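Local atomic coordinates of cell division control protein 13 (Saccharomyces cerevisiae, PDB entry 4HCE), a protein that helps to maintain telomeres in budding yeast and, through dimerization of its second OB-fold domain, supports productive binding of Stn1. Residues E36-T41 against P70-I75; E77-L82 against D87-I92. All blocks are in the same frame, centred on the assembly; numbering follows the deposited sequence.

Contact 1 (E36-T41 against P70-I75); sequences EFKYCT and PTRERI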
ATOM      1  N   GLU B  36       0.997 -16.033   4.742  1.00 45.51           N
ATOM      2  CA  GLU B  36       1.311 -14.620   4.972  1.00 47.16           C
ATOM      3  C   GLU B  36       0.223 -13.694   4.459  1.00 46.25           C
ATOM      4  O   GLU B  36       0.136 -12.547   4.896  1.00 45.79           O
ATOM      5  CB  GLU B  36       2.604 -14.244   4.247  1.00 53.82           C
ATOM      6  CG  GLU B  36       3.662 -15.339   4.226  1.00 60.01           C
ATOM      7  CD  GLU B  36       4.590 -15.276   5.411  1.00 61.66           C
ATOM      8  OE1 GLU B  36       5.078 -14.170   5.696  1.00 69.37           O
ATOM      9  OE2 GLU B  36       4.835 -16.318   6.047  1.00 65.33           O
ATOM     10  N   PHE B  37      -0.588 -14.196   3.524  1.00 42.30           N
ATOM     11  CA  PHE B  37      -1.582 -13.392   2.833  1.00 41.29           C
ATOM     12  C   PHE B  37      -3.023 -13.629   3.274  1.00 42.38           C
ATOM     13  O   PHE B  37      -3.964 -13.361   2.516  1.00 38.60           O
ATOM     14  CB  PHE B  37      -1.392 -13.514   1.303  1.00 38.41           C
ATOM     15  CG  PHE B  37       0.004 -13.167   0.871  1.00 36.98           C
ATOM     16  CD1 PHE B  37       0.424 -11.830   0.846  1.00 35.61           C
ATOM     17  CD2 PHE B  37       0.926 -14.166   0.589  1.00 34.54           C
ATOM     18  CE1 PHE B  37       1.732 -11.505   0.506  1.00 35.30           C
ATOM     19  CE2 PHE B  37       2.228 -13.845   0.252  1.00 35.07           C
ATOM     20  CZ  PHE B  37       2.638 -12.514   0.209  1.00 34.72           C
ATOM     21  N   LYS B  38      -3.201 -14.113   4.502  1.00 45.33           N
ATOM     22  CA  LYS B  38      -4.551 -14.156   5.063  1.00 50.67           C
ATOM     23  C   LYS B  38      -5.080 -12.732   5.271  1.00 50.47           C
ATOM     24  O   LYS B  38      -6.178 -12.409   4.804  1.00 47.19           O
ATOM     25  CB  LYS B  38      -4.621 -14.950   6.372  1.00 55.30           C
ATOM     26  CG  LYS B  38      -6.055 -15.197   6.836  1.00 59.00           C
ATOM     27  CD  LYS B  38      -6.109 -16.031   8.105  1.00 63.60           C
ATOM     28  CE  LYS B  38      -7.541 -16.212   8.581  1.00 64.50           C
ATOM     29  NZ  LYS B  38      -7.560 -16.586  10.022  1.00 64.74           N
ATOM     30  N   TYR B  39      -4.276 -11.902   5.944  1.00 48.87           N
ATOM     31  CA  TYR B  39      -4.623 -10.504   6.266  1.00 54.59           C
ATOM     32  C   TYR B  39      -3.886  -9.502   5.367  1.00 52.61           C
ATOM     33  O   TYR B  39      -4.472  -8.517   4.889  1.00 50.12           O
ATOM     34  CB  TYR B  39      -4.293 -10.188   7.737  1.00 57.69           C
ATOM     35  CG  TYR B  39      -4.955 -11.109   8.740  1.00 61.29           C
ATOM     36  CD1 TYR B  39      -6.304 -10.951   9.086  1.00 63.52           C
ATOM     37  CD2 TYR B  39      -4.235 -12.138   9.348  1.00 62.76           C
ATOM     38  CE1 TYR B  39      -6.912 -11.791  10.015  1.00 65.13           C
ATOM     39  CE2 TYR B  39      -4.837 -12.984  10.269  1.00 66.38           C
ATOM     40  CZ  TYR B  39      -6.170 -12.804  10.600  1.00 66.22           C
ATOM     41  OH  TYR B  39      -6.752 -13.647  11.518  1.00 72.22           O
ATOM     42  N   CYS B  40      -2.598  -9.777   5.156  1.00 49.53           N
ATOM     43  CA  CYS B  40      -1.744  -8.998   4.290  1.00 45.71           C
ATOM     44  C   CYS B  40      -2.045  -9.218   2.808  1.00 43.06           C
ATOM     45  O   CYS B  40      -2.488 -10.298   2.413  1.00 40.67           O
ATOM     46  CB  CYS B  40      -0.297  -9.385   4.537  1.00 47.94           C
ATOM     47  SG  CYS B  40       0.804  -8.033   4.119  1.00 54.42           S
ATOM     48  N   THR B  41      -1.762  -8.195   2.001  1.00 39.17           N
ATOM     49  CA  THR B  41      -1.985  -8.244   0.554  1.00 37.81           C
ATOM     50  C   THR B  41      -0.665  -8.185  -0.241  1.00 34.84           C
ATOM     51  O   THR B  41       0.260  -7.464   0.119  1.00 33.73           O
ATOM     52  CB  THR B  41      -2.968  -7.133   0.133  1.00 36.93           C
ATOM     53  OG1 THR B  41      -4.231  -7.395   0.758  1.00 39.68           O
ATOM     54  CG2 THR B  41      -3.166  -7.090  -1.370  1.00 34.51           C
ATOM     55  N   PRO B  70      -5.389  -9.558  -5.033  1.00 31.01           N
ATOM     56  CA  PRO B  70      -6.291  -9.407  -3.866  1.00 32.88           C
ATOM     57  C   PRO B  70      -6.562 -10.619  -2.936  1.00 36.21           C
ATOM     58  O   PRO B  70      -6.868 -10.415  -1.752  1.00 39.97           O
ATOM     59  CB  PRO B  70      -7.607  -8.893  -4.472  1.00 32.86           C
ATOM     60  CG  PRO B  70      -7.489  -9.040  -5.952  1.00 32.62           C
ATOM     61  CD  PRO B  70      -6.085  -9.429  -6.331  1.00 31.88           C
ATOM     62  N   THR B  71      -6.482 -11.851  -3.430  1.00 35.34           N
ATOM     63  CA  THR B  71      -6.767 -13.015  -2.567  1.00 35.36           C
ATOM     64  C   THR B  71      -5.632 -14.046  -2.674  1.00 33.94           C
ATOM     65  O   THR B  71      -4.896 -14.073  -3.672  1.00 31.91           O
ATOM     66  CB  THR B  71      -8.092 -13.708  -2.982  1.00 36.01           C
ATOM     67  OG1 THR B  71      -7.979 -14.112  -4.348  1.00 36.99           O
ATOM     68  CG2 THR B  71      -9.296 -12.774  -2.851  1.00 34.42           C
ATOM     69  N   ARG B  72      -5.494 -14.891  -1.653  1.00 33.45           N
ATOM     70  CA  ARG B  72      -4.572 -16.048  -1.711  1.00 34.22           C
ATOM     71  C   ARG B  72      -4.832 -17.001  -2.888  1.00 33.43           C
ATOM     72  O   ARG B  72      -3.903 -17.539  -3.484  1.00 32.77           O
ATOM     73  CB  ARG B  72      -4.610 -16.824  -0.404  1.00 34.49           C
ATOM     74  CG  ARG B  72      -3.947 -16.078   0.747  1.00 36.59           C
ATOM     75  CD  ARG B  72      -4.176 -16.814   2.046  1.00 38.40           C
ATOM     76  NE  ARG B  72      -5.593 -16.768   2.404  1.00 41.03           N
ATOM     77  CZ  ARG B  72      -6.101 -17.325   3.495  1.00 41.92           C
ATOM     78  NH1 ARG B  72      -5.313 -17.979   4.333  1.00 42.09           N
ATOM     79  NH2 ARG B  72      -7.395 -17.226   3.747  1.00 42.92           N
ATOM     80  N   GLU B  73      -6.104 -17.175  -3.222  1.00 34.32           N
ATOM     81  CA  GLU B  73      -6.524 -18.038  -4.304  1.00 36.12           C
ATOM     82  C   GLU B  73      -5.995 -17.515  -5.644  1.00 34.85           C
ATOM     83  O   GLU B  73      -5.507 -18.280  -6.477  1.00 33.90           O
ATOM     84  CB  GLU B  73      -8.057 -18.142  -4.325  1.00 37.83           C
ATOM     85  CG  GLU B  73      -8.603 -18.896  -5.525  1.00 44.59           C
ATOM     86  CD  GLU B  73     -10.121 -18.858  -5.621  1.00 52.75           C
ATOM     87  OE1 GLU B  73     -10.673 -19.753  -6.280  1.00 57.05           O
ATOM     88  OE2 GLU B  73     -10.773 -17.943  -5.053  1.00 57.49           O
ATOM     89  N   ARG B  74      -6.108 -16.207  -5.838  1.00 33.95           N
ATOM     90  CA  ARG B  74      -5.580 -15.575  -7.030  1.00 34.25           C
ATOM     91  C   ARG B  74      -4.044 -15.628  -7.081  1.00 31.53           C
ATOM     92  O   ARG B  74      -3.465 -15.832  -8.137  1.00 30.79           O
ATOM     93  CB  ARG B  74      -6.111 -14.139  -7.147  1.00 35.08           C
ATOM     94  CG  ARG B  74      -5.575 -13.364  -8.333  1.00 34.52           C
ATOM     95  CD  ARG B  74      -5.958 -14.031  -9.648  1.00 35.66           C
ATOM     96  NE  ARG B  74      -5.724 -13.105 -10.748  1.00 36.68           N
ATOM     97  CZ  ARG B  74      -5.718 -13.434 -12.029  1.00 35.63           C
ATOM     98  NH1 ARG B  74      -5.911 -14.697 -12.390  1.00 37.74           N
ATOM     99  NH2 ARG B  74      -5.494 -12.501 -12.941  1.00 33.71           N
ATOM    100  N   ILE B  75      -3.393 -15.467  -5.932  1.00 30.99           N
ATOM    101  CA  ILE B  75      -1.938 -15.619  -5.841  1.00 29.28           C
ATOM    102  C   ILE B  75      -1.517 -17.020  -6.291  1.00 30.06           C
ATOM    103  O   ILE B  75      -0.561 -17.169  -7.053  1.00 30.26           O
ATOM    104  CB  ILE B  75      -1.440 -15.346  -4.405  1.00 28.48           C
ATOM    105  CG1 ILE B  75      -1.610 -13.856  -4.053  1.00 28.24           C
ATOM    106  CG2 ILE B  75       0.009 -15.807  -4.190  1.00 26.99           C
ATOM    107  CD1 ILE B  75      -1.312 -13.541  -2.595  1.00 28.85           C
TER
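F37 and I75 meet ring face to methyl. They join the loop before strand 42-47 of this OB fold to the first turn of helix 72-79, just after strand 65-69. CD1 of I75 sits over one face of the F37 ring in a CH-pi contact, 4.2 Å from the centroid. It lies closest to the attachment end of the ring, with CD1 of I75 3.7 Å from CG of F37. The two side chains cross at about a right angle. I75 has an extended chi2 (172°), which carries CD1 out to the ring. Both residues are buried, and L42 touches both. The F37 ring also makes an edge-to-face contact with F31.

R72 handles the outer part. Its CG lies 3.2 Å from the carbonyl O of F37, a close touch and not a hydrogen bond. The chain bends at chi3 (-67°), and the guanidinium ends beside K38, with K38 CB over one face. R72 and K38 lie side by side and point the same way. Their charged ends stay apart, with K38 NZ 6.3 Å from R72 NH1. With R72 cut back to an alanine, the F37 carbonyl and the aliphatic base of K38 would probably lose their cover, and a gap is likely to open at this edge.

The loop also reaches the dimer partner: C40 forms a disulfide with C40 of the second subunit. The contact therefore joins a dimer-interface loop to the start of helix 72-79. T71 caps that start from the N-cap position just before it: T71 OG1 accepts from R74 N at 3.2 Å with an N-H...O angle of 157°.

Contact 2 (E77-L82 against D87-I92); sequences ELFGVL and DKISDI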
ATOM      1  N   GLU B  77      -3.254 -19.259  -8.171  1.00 33.07           N
ATOM      2  CA  GLU B  77      -3.580 -19.453  -9.582  1.00 35.44           C
ATOM      3  C   GLU B  77      -2.441 -18.985 -10.484  1.00 34.50           C
ATOM      4  O   GLU B  77      -2.082 -19.674 -11.452  1.00 35.45           O
ATOM      5  CB  GLU B  77      -4.863 -18.691  -9.926  1.00 36.51           C
ATOM      6  CG  GLU B  77      -5.272 -18.748 -11.390  1.00 39.12           C
ATOM      7  CD  GLU B  77      -6.618 -18.074 -11.642  1.00 43.75           C
ATOM      8  OE1 GLU B  77      -6.828 -16.914 -11.219  1.00 46.36           O
ATOM      9  OE2 GLU B  77      -7.487 -18.703 -12.266  1.00 46.85           O
ATOM     10  N   LEU B  78      -1.886 -17.817 -10.148  1.00 31.73           N
ATOM     11  CA  LEU B  78      -0.860 -17.168 -10.949  1.00 30.10           C
ATOM     12  C   LEU B  78       0.501 -17.816 -10.726  1.00 29.26           C
ATOM     13  O   LEU B  78       1.232 -18.099 -11.686  1.00 28.12           O
ATOM     14  CB  LEU B  78      -0.798 -15.650 -10.622  1.00 28.54           C
ATOM     15  CG  LEU B  78      -1.990 -14.792 -11.055  1.00 28.02           C
ATOM     16  CD1 LEU B  78      -1.940 -13.403 -10.429  1.00 26.64           C
ATOM     17  CD2 LEU B  78      -2.071 -14.688 -12.581  1.00 28.12           C
ATOM     18  N   PHE B  79       0.830 -18.045  -9.458  1.00 28.74           N
ATOM     19  CA  PHE B  79       2.192 -18.401  -9.067  1.00 29.43           C
ATOM     20  C   PHE B  79       2.327 -19.819  -8.551  1.00 30.16           C
ATOM     21  O   PHE B  79       3.425 -20.354  -8.513  1.00 30.51           O
ATOM     22  CB  PHE B  79       2.718 -17.426  -7.994  1.00 29.88           C
ATOM     23  CG  PHE B  79       2.725 -15.983  -8.426  1.00 28.59           C
ATOM     24  CD1 PHE B  79       3.546 -15.559  -9.478  1.00 29.93           C
ATOM     25  CD2 PHE B  79       1.923 -15.049  -7.778  1.00 28.46           C
ATOM     26  CE1 PHE B  79       3.552 -14.227  -9.883  1.00 29.68           C
ATOM     27  CE2 PHE B  79       1.913 -13.719  -8.178  1.00 27.69           C
ATOM     28  CZ  PHE B  79       2.729 -13.307  -9.228  1.00 29.20           C
ATOM     29  N   GLY B  80       1.215 -20.423  -8.137  1.00 30.67           N
ATOM     30  CA  GLY B  80       1.252 -21.757  -7.561  1.00 30.62           C
ATOM     31  C   GLY B  80       1.540 -21.675  -6.085  1.00 31.17           C
ATOM     32  O   GLY B  80       2.391 -20.891  -5.669  1.00 30.92           O
ATOM     33  N   VAL B  81       0.842 -22.499  -5.302  1.00 31.49           N
ATOM     34  CA  VAL B  81       1.016 -22.547  -3.847  1.00 31.66           C
ATOM     35  C   VAL B  81       2.437 -23.010  -3.510  1.00 33.25           C
ATOM     36  O   VAL B  81       3.022 -22.549  -2.531  1.00 34.68           O
ATOM     37  CB  VAL B  81      -0.094 -23.409  -3.137  1.00 31.62           C
ATOM     38  CG1 VAL B  81       0.062 -24.909  -3.414  1.00 30.53           C
ATOM     39  CG2 VAL B  81      -0.148 -23.123  -1.635  1.00 31.36           C
ATOM     40  N   LEU B  82       2.987 -23.891  -4.348  1.00 33.59           N
ATOM     41  CA  LEU B  82       4.335 -24.451  -4.164  1.00 34.33           C
ATOM     42  C   LEU B  82       5.459 -23.434  -4.382  1.00 34.14           C
ATOM     43  O   LEU B  82       6.596 -23.686  -4.003  1.00 34.50           O
ATOM     44  CB  LEU B  82       4.550 -25.675  -5.078  1.00 33.23           C
ATOM     45  CG  LEU B  82       3.563 -26.847  -4.902  1.00 35.08           C
ATOM     46  CD1 LEU B  82       3.703 -27.896  -6.010  1.00 34.36           C
ATOM     47  CD2 LEU B  82       3.753 -27.496  -3.545  1.00 35.32           C
ATOM     48  N   ASP B  87      11.600 -15.227  -2.834  1.00 35.62           N
ATOM     49  CA  ASP B  87      12.660 -15.600  -3.793  1.00 37.80           C
ATOM     50  C   ASP B  87      12.124 -16.203  -5.066  1.00 36.05           C
ATOM     51  O   ASP B  87      12.601 -15.887  -6.150  1.00 36.32           O
ATOM     52  CB  ASP B  87      13.642 -16.602  -3.186  1.00 40.45           C
ATOM     53  CG  ASP B  87      14.570 -15.962  -2.196  1.00 44.13           C
ATOM     54  OD1 ASP B  87      15.229 -16.709  -1.443  1.00 48.42           O
ATOM     55  OD2 ASP B  87      14.639 -14.709  -2.158  1.00 44.61           O
ATOM     56  N   LYS B  88      11.132 -17.080  -4.929  1.00 34.43           N
ATOM     57  CA  LYS B  88      10.589 -17.778  -6.077  1.00 34.35           C
ATOM     58  C   LYS B  88       9.680 -16.892  -6.920  1.00 32.44           C
ATOM     59  O   LYS B  88       9.707 -16.989  -8.130  1.00 32.34           O
ATOM     60  CB  LYS B  88       9.865 -19.041  -5.639  1.00 35.28           C
ATOM     61  CG  LYS B  88      10.799 -20.067  -5.052  1.00 38.75           C
ATOM     62  CD  LYS B  88       9.985 -21.186  -4.439  1.00 42.70           C
ATOM     63  CE  LYS B  88      10.834 -22.423  -4.225  1.00 41.64           C
ATOM     64  NZ  LYS B  88       9.931 -23.387  -3.551  1.00 44.12           N
ATOM     65  N   ILE B  89       8.897 -16.024  -6.275  1.00 31.95           N
ATOM     66  CA  ILE B  89       7.994 -15.108  -6.983  1.00 31.59           C
ATOM     67  C   ILE B  89       8.861 -14.068  -7.694  1.00 31.24           C
ATOM     68  O   ILE B  89       8.599 -13.708  -8.836  1.00 31.94           O
ATOM     69  CB  ILE B  89       6.961 -14.416  -6.039  1.00 31.44           C
ATOM     70  CG1 ILE B  89       6.047 -15.414  -5.307  1.00 31.72           C
ATOM     71  CG2 ILE B  89       6.149 -13.352  -6.759  1.00 30.56           C
ATOM     72  CD1 ILE B  89       5.379 -16.450  -6.153  1.00 34.18           C
ATOM     73  N   SER B  90       9.909 -13.612  -7.018  1.00 31.94           N
ATOM     74  CA  SER B  90      10.900 -12.733  -7.631  1.00 33.07           C
ATOM     75  C   SER B  90      11.465 -13.282  -8.971  1.00 32.61           C
ATOM     76  O   SER B  90      11.482 -12.565  -9.978  1.00 31.23           O
ATOM     77  CB  SER B  90      12.037 -12.441  -6.647  1.00 33.22           C
ATOM     78  OG  SER B  90      13.023 -11.664  -7.277  1.00 34.35           O
ATOM     79  N   ASP B  91      11.914 -14.539  -8.978  1.00 32.78           N
ATOM     80  CA  ASP B  91      12.406 -15.175 -10.214  1.00 32.91           C
ATOM     81  C   ASP B  91      11.296 -15.282 -11.279  1.00 31.46           C
ATOM     82  O   ASP B  91      11.544 -15.077 -12.466  1.00 30.83           O
ATOM     83  CB  ASP B  91      12.960 -16.584  -9.943  1.00 35.37           C
ATOM     84  CG  ASP B  91      14.173 -16.598  -9.007  1.00 38.86           C
ATOM     85  OD1 ASP B  91      14.813 -15.552  -8.788  1.00 39.85           O
ATOM     86  OD2 ASP B  91      14.493 -17.686  -8.476  1.00 41.16           O
ATOM     87  N   ILE B  92      10.080 -15.618 -10.853  1.00 30.25           N
ATOM     88  CA  ILE B  92       8.977 -15.786 -11.786  1.00 30.56           C
ATOM     89  C   ILE B  92       8.635 -14.449 -12.424  1.00 30.43           C
ATOM     90  O   ILE B  92       8.316 -14.393 -13.598  1.00 32.03           O
ATOM     91  CB  ILE B  92       7.718 -16.383 -11.102  1.00 31.19           C
ATOM     92  CG1 ILE B  92       7.955 -17.852 -10.712  1.00 30.68           C
ATOM     93  CG2 ILE B  92       6.475 -16.260 -12.004  1.00 29.68           C
ATOM     94  CD1 ILE B  92       6.988 -18.338  -9.640  1.00 29.39           C
TER
HETATM   95  O   HOH W   1       8.982 -24.321  -6.022  1.00 50.11           O
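F79 packs against I89 and I92, and this apolar cluster joins the end of helix 72-79 to helix 86-92. I89 meets F79 with two branches. Its CG2 lies over the centre of the ring face in a CH-pi contact, 4.2 Å from the centroid and 12° off the normal. Its CD1 reaches the base of the side chain, with I89 CD1 3.4 Å from F79 CB. The chi2 of I89 (-50°) folds CD1 round to this place. I92 comes from another direction: its CG2 lies near the ring plane, 3.9 Å from F79 CD1. L78 CB lies by the opposite face, toward the rim.

The other side is polar and looser. K88 stretches an extended chain toward the 3-10 turn that includes L82. Its NZ gives only a weak hydrogen bond to L82 O, at 3.4 Å. A water links the same two groups, accepting from K88 NZ at 2.8 Å and donating to L82 O. Both residues are exposed. The chemistry suggests that hydrophobic packing around F79 carries most of the contact, while the hydrated lysine adds a weaker link at the surface.

Contacts 1 and 2 share helix 72-79 and follow one another along the chain. Contact 1 uses its N-terminal turn, contact 2 its C-terminal end. Their centres lie about 13 Å apart, and each is partly buried. Each has an aromatic ring with an isoleucine methyl over one face as its buried part, but the ring comes from the loop in contact 1 and from the shared helix in contact 2. Their outer parts differ. Contact 1 has an arginine laid along the aliphatic part of a lysine, on a loop linked to the second subunit. Contact 2 has a water-bridged lysine, and no other chain of the assembly touches it.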